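Local coordinates for 2-keto-3-deoxygluconate kinase (PDB 2AFB) that catalyses the ATP-dependent phosphorylation of 2-keto-3-deoxygluconate, as a member of the pfkB (ribokinase-like) family of carbohydrate kinases, at the interface of chains A and B. Sequence-based numbering; all coordinates share one arbitrary frame. Chains: chain A/B, 2-keto-3-deoxygluconate kinase.

The interface of chains A and B. Residues chain A 106-108; chain B 280-283, 320, 324, 340.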
# COMPACT_ATOMS: atom_id res chain seq x y z
N ALA A 106 9.35 16.97 -8.82
CA ALA A 106 10.65 16.67 -8.34
C ALA A 106 11.60 17.29 -9.29
O ALA A 106 11.42 17.23 -10.53
CB ALA A 106 10.85 15.14 -8.28
N SER A 107 12.64 17.87 -8.70
CA SER A 107 13.74 18.40 -9.41
C SER A 107 13.18 19.33 -10.53
O SER A 107 12.39 20.21 -10.24
CB SER A 107 14.66 17.26 -9.88
OG SER A 107 15.89 17.79 -10.40
N GLN A 108 13.56 19.13 -11.80
CA GLN A 108 13.10 20.05 -12.88
C GLN A 108 11.64 19.90 -13.28
O GLN A 108 11.15 20.68 -14.11
CB GLN A 108 13.99 19.90 -14.11
CG GLN A 108 15.37 20.52 -13.93
CD GLN A 108 16.33 19.71 -13.08
OE1 GLN A 108 16.21 18.50 -12.96
NE2 GLN A 108 17.34 20.39 -12.53
N TYR B 280 21.96 20.22 -16.42
CA TYR B 280 20.98 20.23 -15.34
C TYR B 280 21.54 19.47 -14.14
O TYR B 280 22.20 18.45 -14.28
CB TYR B 280 19.68 19.56 -15.80
CG TYR B 280 19.00 20.22 -16.97
CD1 TYR B 280 18.09 21.26 -16.76
CD2 TYR B 280 19.24 19.81 -18.28
CE1 TYR B 280 17.43 21.90 -17.82
CE2 TYR B 280 18.58 20.42 -19.34
CZ TYR B 280 17.69 21.47 -19.10
OH TYR B 280 17.07 22.09 -20.12
N GLU B 281 21.23 19.95 -12.95
CA GLU B 281 21.53 19.18 -11.76
C GLU B 281 20.23 18.51 -11.33
O GLU B 281 19.25 19.18 -11.12
CB GLU B 281 22.08 20.11 -10.68
CG GLU B 281 22.46 19.38 -9.41
CD GLU B 281 22.85 20.32 -8.31
OE1 GLU B 281 23.86 21.00 -8.50
OE2 GLU B 281 22.13 20.37 -7.29
N ILE B 282 20.21 17.20 -11.24
CA ILE B 282 18.94 16.50 -11.09
C ILE B 282 18.97 15.73 -9.78
O ILE B 282 19.92 14.98 -9.54
CB ILE B 282 18.77 15.47 -12.25
CG1 ILE B 282 18.93 16.19 -13.60
CG2 ILE B 282 17.44 14.72 -12.12
CD1 ILE B 282 18.84 15.25 -14.79
N HIS B 283 17.96 15.94 -8.93
CA HIS B 283 17.63 14.98 -7.87
C HIS B 283 16.73 13.95 -8.50
O HIS B 283 15.58 14.24 -8.88
CB HIS B 283 16.92 15.61 -6.67
CG HIS B 283 17.80 16.37 -5.74
ND1 HIS B 283 18.49 17.51 -6.11
CD2 HIS B 283 18.06 16.17 -4.42
CE1 HIS B 283 19.14 17.97 -5.06
NE2 HIS B 283 18.89 17.19 -4.02
N CYS B 320 16.30 14.88 -19.16
CA CYS B 320 16.29 15.39 -17.78
C CYS B 320 14.98 15.07 -17.05
O CYS B 320 14.96 14.54 -15.94
CB CYS B 320 16.53 16.90 -17.76
SG CYS B 320 16.32 17.69 -16.12
N THR B 324 12.73 12.21 -13.49
CA THR B 324 11.75 12.61 -12.44
C THR B 324 10.51 11.73 -12.39
O THR B 324 9.64 11.92 -11.50
CB THR B 324 11.25 14.10 -12.62
OG1 THR B 324 10.45 14.21 -13.79
CG2 THR B 324 12.45 15.05 -12.78
N LEU B 340 10.72 23.61 -20.09
CA LEU B 340 12.00 23.43 -19.42
C LEU B 340 13.13 23.96 -20.31
O LEU B 340 13.90 24.80 -19.89
CB LEU B 340 12.23 21.96 -19.08
CG LEU B 340 13.56 21.69 -18.38
CD1 LEU B 340 13.72 22.52 -17.14
CD2 LEU B 340 13.66 20.23 -18.09
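A loop of chain A, lying between strands 99-103 and 112-116 of this pfkB-family kinase, sets A:Ser107 and A:Gln108 against strand 280-283 of chain B, with B:Cys320 of helix 308-322 and B:Leu340 of helix 334-341 also touching the glutamine. Of the residues in this patch A:Gln108 gives up the most surface, 105 Å². Its chain bends at chi2 (77°), which turns the terminal amide toward the strand rather than letting it run straight on. There A:Gln108 NE2 donates to the main-chain carbonyl O of B:Glu281 at 2.7 Å; the bond is nearly straight, and the acceptor lies almost in the amide plane, although the donor stands well above the plane of the carbonyl. The other end of the amide is held from its own chain: the A:Ser107 hydroxyl OG donates to A:Gln108 OE1 at 2.7 Å, approaching from above the carbonyl plane. A:Ser107 OG, placed anti to its backbone N (chi1 -170°), also accepts a hydrogen bond from the backbone N of B:His283 at 3.1 Å, more bent. OG thus relays between strand and glutamine, and with both amide ends bonded, a flip of the group is probably disfavoured. B:Cys320 SG lies over one face of the amide, displaced toward its oxygen, 3.3 Å from A:Gln108 OE1, while B:Ile282 runs across the glutamine at about a right angle and brings CG1 toward the same oxygen. Farther back, both methyls of B:Leu340 meet A:Gln108 CB, and the B:Tyr280 ring presents CD1 to A:Gln108 CG at 4.0 Å. An alanine in place of A:Gln108 would probably leave the B:Glu281 carbonyl without this donor, the A:Ser107 hydroxyl without its acceptor, and a gap over B:Cys320. At the other end of the patch, B:Thr324 CG2 rests 3.3 Å from A:Ala106 O. The two copies do not meet as an exact two-fold pair, and the pairing may belong to the crystal rather than to solution.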